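PDB 1IQQ: S3-RNase from Pyrus pyrifolia, which cleaves RNA as a pistil ribonuclease of the T2 family and serves gametophytic self-incompatibility, by which the plant rejects its own pollen. Local coordinates for residues Phe6-Gln11 with Gln115-Ile120; Leu12-Ser17 with Glu163-Thr168; Leu29-Gly34 with Ile67-Phe72. One frame throughout, in Å; residues are numbered along the deposited sequence.

Strand 3-10 comes first in the chain. In interaction 1 it meets the start of helix 117-123 and closes a loop, with 103 residues between its segments. The chain then runs into helix 11-14, whose end meets strand 161-171 in interaction 2. Because the segments alternate, interactions 1 and 2 cross. Interaction 3 joins strand 30-38 to the loop after helix 58-67. Its loop of 32 residues falls within both of the longer ones. All three reach one sheet, in which strand 3-10 pairs with strands 30-38 and 161-171. Thr-7 O bonds to His-33 N between interactions 1 and 3, and Tyr-10 N to Val-165 O between interactions 1 and 2.

Interaction 1. Residues Phe6-Gln11 with Gln115-Ile120; sequences FTQQYQ and QNVSRI. With NAG (2-acetamido-2-deoxy-beta-D-glucopyranose), chain B.
Gln-8 NE2 donates to Gln-115 O at 2.8 Å, the shorter of two hydrogen bonds that join the Gln-8 amide to the backbone of the other segment. The acceptor lies in the plane of the Gln-8 amide, but NE2 stands above the carbonyl plane of Gln-115. The other end, Gln-8 OE1, accepts from Val-117 N at 2.9 Å in a nearly straight bond (171°). Together the two bonds fix the rotation of the amide. Beyond CG the chain is extended (chi2 176°), which carries CD out to the turn. Val-117 CG2 packs against the amide, 3.6 Å from Gln-8 CD. Beside this, Gln-115 reaches the Phe-6 ring with OE1 3.3 Å from CD1; the ring and amide planes are 69° apart. Tyr-110 of helix 99-112 also touches Gln-8. The Asn-116 side chain starts away from the strand. Its OD1 caps the helix with weak bonds from Ser-118 N and Arg-119 N, while ND2 is bonded to C1 of the N-acetylglucosamine. The arrangement is a helix N-cap at an N-glycosylation site, with the first turn of helix 117-123 held to a strand of the T2 ribonuclease sheet.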
loop_
_atom_site.group_PDB
_atom_site.type_symbol
_atom_site.label_atom_id
_atom_site.label_comp_id
_atom_site.label_asym_id
_atom_site.label_seq_id
_atom_site.Cartn_x
_atom_site.Cartn_y
_atom_site.Cartn_z
ATOM N N PHE A 6 3.101 -3.443 3.788
ATOM C CA PHE A 6 2.116 -2.343 3.858
ATOM C C PHE A 6 2.219 -1.634 2.556
ATOM O O PHE A 6 3.179 -0.902 2.287
ATOM C CB PHE A 6 2.479 -1.436 5.044
ATOM C CG PHE A 6 1.530 -0.274 5.276
ATOM C CD1 PHE A 6 2.024 0.937 5.667
ATOM C CD2 PHE A 6 0.161 -0.423 5.156
ATOM C CE1 PHE A 6 1.131 2.010 5.981
ATOM C CE2 PHE A 6 -0.738 0.620 5.461
ATOM C CZ PHE A 6 -0.258 1.841 5.879
ATOM N N THR A 7 1.212 -1.842 1.705
ATOM C CA THR A 7 1.252 -1.317 0.322
ATOM C C THR A 7 0.329 -0.143 0.142
ATOM O O THR A 7 -0.846 -0.203 0.593
ATOM C CB THR A 7 0.800 -2.408 -0.623
ATOM O OG1 THR A 7 1.676 -3.548 -0.474
ATOM C CG2 THR A 7 0.924 -1.913 -2.101
ATOM N N GLN A 8 0.833 0.935 -0.436
ATOM C CA GLN A 8 0.034 2.146 -0.736
ATOM C C GLN A 8 0.040 2.323 -2.249
ATOM O O GLN A 8 0.966 1.900 -2.964
ATOM C CB GLN A 8 0.661 3.348 -0.029
ATOM C CG GLN A 8 0.452 3.229 1.517
ATOM C CD GLN A 8 1.149 4.352 2.228
ATOM O OE1 GLN A 8 1.000 5.495 1.850
ATOM N NE2 GLN A 8 1.878 4.009 3.319
ATOM N N GLN A 9 -1.023 2.941 -2.745
ATOM C CA GLN A 9 -1.265 3.104 -4.211
ATOM C C GLN A 9 -1.524 4.533 -4.545
ATOM O O GLN A 9 -2.248 5.217 -3.797
ATOM C CB GLN A 9 -2.464 2.218 -4.639
ATOM C CG GLN A 9 -3.792 2.635 -3.971
ATOM C CD GLN A 9 -4.932 1.699 -4.269
ATOM O OE1 GLN A 9 -6.013 1.822 -3.641
ATOM N NE2 GLN A 9 -4.752 0.784 -5.193
ATOM N N TYR A 10 -0.926 5.024 -5.643
ATOM C CA TYR A 10 -1.095 6.414 -6.092
ATOM C C TYR A 10 -2.372 6.452 -6.927
ATOM O O TYR A 10 -2.418 5.876 -8.005
ATOM C CB TYR A 10 0.154 6.750 -6.921
ATOM C CG TYR A 10 0.106 8.138 -7.501
ATOM C CD1 TYR A 10 -0.240 9.227 -6.744
ATOM C CD2 TYR A 10 0.462 8.365 -8.819
ATOM C CE1 TYR A 10 -0.233 10.538 -7.249
ATOM C CE2 TYR A 10 0.481 9.631 -9.351
ATOM C CZ TYR A 10 0.125 10.738 -8.586
ATOM O OH TYR A 10 0.044 12.040 -9.115
ATOM N N GLN A 11 -3.404 7.089 -6.358
ATOM C CA GLN A 11 -4.733 6.995 -6.967
ATOM C C GLN A 11 -4.804 7.396 -8.446
ATOM O O GLN A 11 -5.470 6.709 -9.197
ATOM C CB GLN A 11 -5.712 7.853 -6.141
ATOM C CG GLN A 11 -5.833 7.422 -4.685
ATOM C CD GLN A 11 -6.872 8.263 -3.971
ATOM O OE1 GLN A 11 -7.568 9.107 -4.591
ATOM N NE2 GLN A 11 -7.019 8.044 -2.676
ATOM N N GLN A 115 3.776 7.088 7.936
ATOM C CA GLN A 115 4.095 6.234 6.777
ATOM C C GLN A 115 3.328 6.592 5.505
ATOM O O GLN A 115 3.561 5.949 4.455
ATOM C CB GLN A 115 3.944 4.763 7.146
ATOM C CG GLN A 115 4.874 4.349 8.339
ATOM C CD GLN A 115 4.711 2.899 8.697
ATOM O OE1 GLN A 115 4.228 2.078 7.900
ATOM N NE2 GLN A 115 5.196 2.527 9.858
ATOM N N ASN A 116 2.588 7.681 5.518
ATOM C CA ASN A 116 1.889 8.202 4.319
ATOM C C ASN A 116 2.986 8.457 3.247
ATOM O O ASN A 116 3.825 9.307 3.396
ATOM C CB ASN A 116 1.207 9.499 4.763
ATOM C CG ASN A 116 0.599 10.296 3.600
ATOM O OD1 ASN A 116 0.830 9.971 2.418
ATOM N ND2 ASN A 116 -0.170 11.336 3.960
ATOM N N VAL A 117 2.955 7.628 2.196
ATOM C CA VAL A 117 3.996 7.702 1.199
ATOM C C VAL A 117 4.016 9.034 0.485
ATOM O O VAL A 117 5.088 9.484 0.067
ATOM C CB VAL A 117 3.834 6.512 0.244
ATOM C CG1 VAL A 117 4.598 6.723 -1.113
ATOM C CG2 VAL A 117 4.358 5.236 0.923
ATOM N N SER A 118 2.871 9.693 0.323
ATOM C CA SER A 118 2.903 11.045 -0.295
ATOM C C SER A 118 3.751 11.992 0.548
ATOM O O SER A 118 4.498 12.817 -0.020
ATOM C CB SER A 118 1.488 11.598 -0.437
ATOM O OG SER A 118 0.849 10.871 -1.476
ATOM N N ARG A 119 3.639 11.829 1.886
ATOM C CA ARG A 119 4.399 12.692 2.772
ATOM C C ARG A 119 5.898 12.380 2.762
ATOM O O ARG A 119 6.699 13.277 2.720
ATOM C CB ARG A 119 3.804 12.569 4.189
ATOM C CG ARG A 119 4.413 13.535 5.208
ATOM C CD ARG A 119 3.818 13.157 6.627
ATOM N NE ARG A 119 4.163 14.161 7.648
ATOM C CZ ARG A 119 5.282 14.137 8.370
ATOM N NH1 ARG A 119 6.176 13.170 8.201
ATOM N NH2 ARG A 119 5.501 15.087 9.273
ATOM N N ILE A 120 6.250 11.079 2.777
ATOM C CA ILE A 120 7.651 10.683 2.720
ATOM C C ILE A 120 8.292 11.222 1.446
ATOM O O ILE A 120 9.376 11.789 1.474
ATOM C CB ILE A 120 7.747 9.160 2.753
ATOM C CG1 ILE A 120 7.129 8.634 4.067
ATOM C CG2 ILE A 120 9.219 8.706 2.550
ATOM C CD1 ILE A 120 7.192 7.152 4.158
HETATM C C1 NAG B . -0.605 12.341 3.018
HETATM C C2 NAG B . -1.729 13.185 3.684
HETATM C C3 NAG B . -2.093 14.316 2.706
HETATM C C4 NAG B . -0.874 15.178 2.355
HETATM C C5 NAG B . 0.223 14.242 1.821
HETATM C C6 NAG B . 1.532 14.898 1.534
HETATM C C7 NAG B . -3.500 12.353 5.143
HETATM C C8 NAG B . -4.829 11.658 5.243
HETATM N N2 NAG B . -2.912 12.382 3.923
HETATM O O3 NAG B . -3.096 15.122 3.355
HETATM O O4 NAG B . -1.233 16.072 1.282
HETATM O O5 NAG B . 0.490 13.223 2.808
HETATM O O6 NAG B . 2.064 15.581 2.680
HETATM O O7 NAG B . -2.981 12.844 6.155
#

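Interaction 2. Residues Leu12-Ser17 with Glu163-Thr168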
loop_
_atom_site.group_PDB
_atom_site.type_symbol
_atom_site.label_atom_id
_atom_site.label_comp_id
_atom_site.label_asym_id
_atom_site.label_seq_id
_atom_site.Cartn_x
_atom_site.Cartn_y
_atom_site.Cartn_z
ATOM N N LEU A 12 -4.111 8.474 -8.800
ATOM C CA LEU A 12 -4.140 8.952 -10.199
ATOM C C LEU A 12 -3.706 7.856 -11.133
ATOM O O LEU A 12 -4.325 7.622 -12.193
ATOM C CB LEU A 12 -3.221 10.170 -10.364
ATOM C CG LEU A 12 -3.355 10.913 -11.697
ATOM C CD1 LEU A 12 -4.624 11.860 -11.655
ATOM C CD2 LEU A 12 -2.161 11.795 -11.919
ATOM N N ALA A 13 -2.673 7.108 -10.763
ATOM C CA ALA A 13 -2.208 6.041 -11.617
ATOM C C ALA A 13 -3.065 4.787 -11.579
ATOM O O ALA A 13 -3.264 4.088 -12.600
ATOM C CB ALA A 13 -0.731 5.696 -11.237
ATOM N N VAL A 14 -3.585 4.438 -10.410
ATOM C CA VAL A 14 -4.472 3.284 -10.294
ATOM C C VAL A 14 -5.660 3.471 -11.247
ATOM O O VAL A 14 -6.071 2.519 -11.905
ATOM C CB VAL A 14 -5.052 3.171 -8.838
ATOM C CG1 VAL A 14 -6.068 2.037 -8.714
ATOM C CG2 VAL A 14 -3.882 2.917 -7.865
ATOM N N CYS A 15 -6.160 4.709 -11.296
ATOM C CA CYS A 15 -7.377 4.991 -12.143
ATOM C C CYS A 15 -7.063 5.082 -13.598
ATOM O O CYS A 15 -7.977 5.295 -14.419
ATOM C CB CYS A 15 -8.004 6.276 -11.642
ATOM S SG CYS A 15 -8.754 5.951 -10.018
ATOM N N ASN A 16 -5.783 4.921 -13.932
ATOM C CA ASN A 16 -5.294 4.894 -15.323
ATOM C C ASN A 16 -4.803 3.474 -15.618
ATOM O O ASN A 16 -4.229 3.227 -16.671
ATOM C CB ASN A 16 -4.125 5.913 -15.418
ATOM C CG ASN A 16 -3.729 6.273 -16.840
ATOM O OD1 ASN A 16 -4.567 6.462 -17.703
ATOM N ND2 ASN A 16 -2.417 6.412 -17.078
ATOM N N SER A 17 -5.010 2.525 -14.692
ATOM C CA SER A 17 -4.482 1.177 -14.855
ATOM C C SER A 17 -5.252 0.146 -15.698
ATOM O O SER A 17 -4.626 -0.763 -16.272
ATOM C CB SER A 17 -4.231 0.548 -13.472
ATOM O OG SER A 17 -5.470 0.125 -12.886
ATOM N N GLU A 163 4.569 4.831 -15.476
ATOM C CA GLU A 163 4.289 5.591 -14.240
ATOM C C GLU A 163 4.352 4.749 -12.975
ATOM O O GLU A 163 4.111 3.530 -12.971
ATOM C CB GLU A 163 2.948 6.215 -14.294
ATOM C CG GLU A 163 1.943 5.350 -14.700
ATOM C CD GLU A 163 0.805 6.227 -15.261
ATOM O OE1 GLU A 163 1.098 7.226 -15.919
ATOM O OE2 GLU A 163 -0.332 5.896 -15.023
ATOM N N LEU A 164 4.733 5.433 -11.898
ATOM C CA LEU A 164 4.768 4.809 -10.535
ATOM C C LEU A 164 3.299 4.563 -10.084
ATOM O O LEU A 164 2.433 5.440 -10.208
ATOM C CB LEU A 164 5.438 5.828 -9.592
ATOM C CG LEU A 164 5.524 5.427 -8.130
ATOM C CD1 LEU A 164 6.491 4.152 -8.025
ATOM C CD2 LEU A 164 6.113 6.598 -7.325
ATOM N N VAL A 165 3.050 3.390 -9.513
ATOM C CA VAL A 165 1.679 3.047 -9.095
ATOM C C VAL A 165 1.624 2.619 -7.614
ATOM O O VAL A 165 0.701 3.066 -6.910
ATOM C CB VAL A 165 1.128 1.902 -9.916
ATOM C CG1 VAL A 165 -0.401 1.727 -9.613
ATOM C CG2 VAL A 165 1.310 2.209 -11.435
ATOM N N GLU A 166 2.530 1.784 -7.123
ATOM C CA GLU A 166 2.441 1.349 -5.718
ATOM C C GLU A 166 3.798 1.355 -5.059
ATOM O O GLU A 166 4.842 1.139 -5.740
ATOM C CB GLU A 166 1.868 -0.111 -5.529
ATOM C CG GLU A 166 0.488 -0.311 -6.075
ATOM C CD GLU A 166 -0.024 -1.712 -5.829
ATOM O OE1 GLU A 166 0.704 -2.658 -5.619
ATOM O OE2 GLU A 166 -1.269 -1.876 -5.885
ATOM N N ILE A 167 3.785 1.632 -3.756
ATOM C CA ILE A 167 5.029 1.558 -2.950
ATOM C C ILE A 167 4.675 0.775 -1.707
ATOM O O ILE A 167 3.670 1.069 -1.038
ATOM C CB ILE A 167 5.580 2.933 -2.593
ATOM C CG1 ILE A 167 6.223 3.561 -3.844
ATOM C CG2 ILE A 167 6.688 2.781 -1.514
ATOM C CD1 ILE A 167 6.743 5.017 -3.690
ATOM N N THR A 168 5.465 -0.270 -1.392
ATOM C CA THR A 168 5.252 -1.098 -0.248
ATOM C C THR A 168 6.386 -0.942 0.727
ATOM O O THR A 168 7.580 -0.970 0.346
ATOM C CB THR A 168 5.236 -2.580 -0.688
ATOM O OG1 THR A 168 4.113 -2.786 -1.557
ATOM C CG2 THR A 168 5.166 -3.548 0.551
#
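Ala-13 sets its methyl group against the backbone and side chains of strand 161-171, where a classic beta bulge occurs: Val-165 and Glu-166 both face Lys-154 of strand 152-158. This is the tight part of the contact. Ala-13 CB lies 3.3 Å from Leu-164 O and 4.0 Å from Val-165 CG2. Val-14 adds a looser apolar touch, its CG2 4.1 Å from Val-165 CG1. These two valine side chains cross at about a right angle. Val-14 also touches Gln-9 and Val-71, so the helix end packs next to residues that probably line the RNA site.

The other side is more open and polar. The chain leaves helix 11-14 through a type I turn from Val-14 to Ser-17, and Asn-16 and Ser-17 are partly exposed. Val-14 O accepts from both the backbone N and the OG of Ser-17, which closes the turn. Cys-15, also in the turn, is joined to Cys-22 by a disulfide. CG of Glu-163 sits between the backbone N and the carbonyl carbon (chi1 48°), and the chain is extended beyond it, which brings the carboxylate to Asn-16. Its OE2 has two partners, Asn-16 and Gln-156 of strand 152-158. Gln-156 NE2 also bonds to Ala-13 O, so one amide links the helix end to the glutamate. The two bonds at OE2 would probably favour a charged carboxylate. The Asn-16 side chain crosses that of Glu-163 at about a right angle, with the amide and carboxylate planes 43° apart. Asn-16 ND2 donates to Glu-163 OE2 at 3.0 Å in an almost straight bond (175°). OE2 lies in the plane of the amide; the donor comes to it on the syn side, somewhat out of the carboxylate plane.

Interaction 3. Residues Leu29-Gly34 with Ile67-Phe72; sequences LFTVHG and IWPNVF
The Trp-68 indole lies with one face against Val-32. Val-32 CG1 sits over the six-membered ring in a CH-pi contact, 3.5 Å from its centroid and 17° off the normal. With CG1 anti to the backbone N (chi1 175°), that methyl is directed at the indole. At the edge, in the ring plane, a water accepts from Trp-68 NE1 at 3.1 Å. The same water donates to His-33 O, so it bridges the indole to the strand. Trp-81 meets Trp-68 edge-to-face, and the ring of Phe-80, an RNA-binding residue by similarity, also meets it. The other methyl of Val-32, CG2, packs on Ile-67 CG2 at 3.7 Å.

The backbones join through one bond, from Val-32 N to Ile-67 O at 2.9 Å, nearly along the C=O axis. Thr-31 CB also closes on this carbonyl, 3.3 Å from Ile-67 O. Thr-31 OG1 bonds to Gln-11 NE2 and faces the Pro-69 ring. A second water lies at Thr-31 OG1 (2.7 Å), near Val-32 O and Pro-69 O. Further on, Asn-70 OD1 accepts from Phe-72 N in an Asx turn.

An alanine at Trp-68 would probably leave Val-32 CG1 without its aromatic cover and the water at His-33 O without its indole donor, opening a gap beside Phe-80.

His-33, the catalytic proton donor, lies in a classic beta bulge, where it and Gly-34 both face Thr-7. Its strand is set beside a loop that probably binds RNA through Asn-70 and Val-71. Apolar packing holds the indole on Val-32, while its N-H is met by the water at His-33 O. The contact thus engages His-33 through its backbone, and its imidazole takes no part in these bonds.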
loop_
_atom_site.group_PDB
_atom_site.type_symbol
_atom_site.label_atom_id
_atom_site.label_comp_id
_atom_site.label_asym_id
_atom_site.label_seq_id
_atom_site.Cartn_x
_atom_site.Cartn_y
_atom_site.Cartn_z
ATOM N N LEU A 29 -2.676 11.400 -4.620
ATOM C CA LEU A 29 -2.252 10.953 -3.313
ATOM C C LEU A 29 -2.064 9.437 -3.268
ATOM O O LEU A 29 -2.736 8.693 -3.984
ATOM C CB LEU A 29 -3.324 11.271 -2.240
ATOM C CG LEU A 29 -3.430 12.774 -1.929
ATOM C CD1 LEU A 29 -4.659 13.039 -1.059
ATOM C CD2 LEU A 29 -2.217 13.261 -1.211
ATOM N N PHE A 30 -1.145 9.031 -2.382
ATOM C CA PHE A 30 -0.986 7.592 -2.056
ATOM C C PHE A 30 -1.905 7.294 -0.865
ATOM O O PHE A 30 -1.772 7.964 0.151
ATOM C CB PHE A 30 0.482 7.313 -1.627
ATOM C CG PHE A 30 1.429 7.004 -2.789
ATOM C CD1 PHE A 30 2.154 7.996 -3.458
ATOM C CD2 PHE A 30 1.610 5.689 -3.172
ATOM C CE1 PHE A 30 3.056 7.666 -4.485
ATOM C CE2 PHE A 30 2.490 5.336 -4.179
ATOM C CZ PHE A 30 3.209 6.325 -4.826
ATOM N N THR A 31 -2.795 6.344 -1.047
ATOM C CA THR A 31 -3.610 5.855 0.057
ATOM C C THR A 31 -3.391 4.355 0.163
ATOM O O THR A 31 -2.690 3.701 -0.653
ATOM C CB THR A 31 -5.106 6.201 -0.103
ATOM O OG1 THR A 31 -5.598 5.856 -1.399
ATOM C CG2 THR A 31 -5.259 7.747 0.108
ATOM N N VAL A 32 -3.970 3.714 1.187
ATOM C CA VAL A 32 -3.699 2.333 1.387
ATOM C C VAL A 32 -4.301 1.336 0.400
ATOM O O VAL A 32 -5.453 1.509 -0.056
ATOM C CB VAL A 32 -4.171 1.955 2.853
ATOM C CG1 VAL A 32 -4.025 0.394 3.091
ATOM C CG2 VAL A 32 -3.380 2.768 3.916
ATOM N N HIS A 33 -3.481 0.358 -0.040
ATOM C CA HIS A 33 -3.976 -0.755 -0.860
ATOM C C HIS A 33 -4.041 -2.040 -0.051
ATOM O O HIS A 33 -4.887 -2.899 -0.305
ATOM C CB HIS A 33 -3.075 -0.985 -2.066
ATOM C CG HIS A 33 -3.438 -2.167 -2.909
ATOM N ND1 HIS A 33 -4.432 -2.133 -3.868
ATOM C CD2 HIS A 33 -2.937 -3.423 -2.933
ATOM C CE1 HIS A 33 -4.530 -3.317 -4.449
ATOM N NE2 HIS A 33 -3.632 -4.121 -3.901
ATOM N N GLY A 34 -3.136 -2.243 0.897
ATOM C CA GLY A 34 -3.242 -3.428 1.708
ATOM C C GLY A 34 -2.267 -3.449 2.856
ATOM O O GLY A 34 -1.229 -2.749 2.859
ATOM N N ILE A 67 -8.275 7.268 4.260
ATOM C CA ILE A 67 -6.932 6.641 4.251
ATOM C C ILE A 67 -6.956 5.379 3.438
ATOM O O ILE A 67 -5.889 4.979 2.888
ATOM C CB ILE A 67 -6.515 6.314 5.730
ATOM C CG1 ILE A 67 -6.186 7.628 6.446
ATOM C CG2 ILE A 67 -5.279 5.366 5.782
ATOM C CD1 ILE A 67 -6.123 7.425 7.946
ATOM N N TRP A 68 -8.094 4.749 3.293
ATOM C CA TRP A 68 -8.185 3.469 2.576
ATOM C C TRP A 68 -9.447 3.378 1.714
ATOM O O TRP A 68 -10.212 2.438 1.795
ATOM C CB TRP A 68 -8.167 2.278 3.557
ATOM C CG TRP A 68 -7.819 0.930 2.938
ATOM C CD1 TRP A 68 -7.846 0.585 1.614
ATOM C CD2 TRP A 68 -7.355 -0.223 3.654
ATOM N NE1 TRP A 68 -7.396 -0.752 1.462
ATOM C CE2 TRP A 68 -7.101 -1.246 2.707
ATOM C CE3 TRP A 68 -7.128 -0.479 5.021
ATOM C CZ2 TRP A 68 -6.627 -2.505 3.089
ATOM C CZ3 TRP A 68 -6.649 -1.736 5.425
ATOM C CH2 TRP A 68 -6.396 -2.738 4.446
ATOM N N PRO A 69 -9.658 4.385 0.838
ATOM C CA PRO A 69 -10.866 4.290 -0.022
ATOM C C PRO A 69 -10.771 3.200 -1.086
ATOM O O PRO A 69 -9.697 2.808 -1.507
ATOM C CB PRO A 69 -10.887 5.659 -0.726
ATOM C CG PRO A 69 -9.356 6.023 -0.787
ATOM C CD PRO A 69 -8.913 5.643 0.604
ATOM N N ASN A 70 -11.926 2.695 -1.538
ATOM C CA ASN A 70 -12.020 1.851 -2.735
ATOM C C ASN A 70 -12.077 2.964 -3.797
ATOM O O ASN A 70 -13.090 3.670 -3.948
ATOM C CB ASN A 70 -13.378 1.091 -2.736
ATOM C CG ASN A 70 -13.608 0.340 -3.995
ATOM O OD1 ASN A 70 -13.004 0.631 -5.020
ATOM N ND2 ASN A 70 -14.549 -0.595 -3.958
ATOM N N VAL A 71 -10.962 3.171 -4.490
ATOM C CA VAL A 71 -10.857 4.231 -5.463
ATOM C C VAL A 71 -11.751 4.071 -6.684
ATOM O O VAL A 71 -12.019 5.072 -7.366
ATOM C CB VAL A 71 -9.374 4.388 -5.935
ATOM C CG1 VAL A 71 -8.521 4.755 -4.744
ATOM C CG2 VAL A 71 -8.881 3.129 -6.571
ATOM N N PHE A 72 -12.198 2.863 -6.963
ATOM C CA PHE A 72 -13.052 2.628 -8.140
ATOM C C PHE A 72 -14.503 3.032 -7.871
ATOM O O PHE A 72 -15.192 3.533 -8.804
ATOM C CB PHE A 72 -12.998 1.143 -8.536
ATOM C CG PHE A 72 -11.617 0.720 -8.962
ATOM C CD1 PHE A 72 -11.210 0.930 -10.281
ATOM C CD2 PHE A 72 -10.728 0.199 -8.060
ATOM C CE1 PHE A 72 -9.922 0.635 -10.700
ATOM C CE2 PHE A 72 -9.395 -0.111 -8.462
ATOM C CZ PHE A 72 -9.008 0.117 -9.787
HETATM O O HOH W 1 -6.925 3.508 -1.162
HETATM O O HOH W 2 -7.340 -2.473 -1.121
#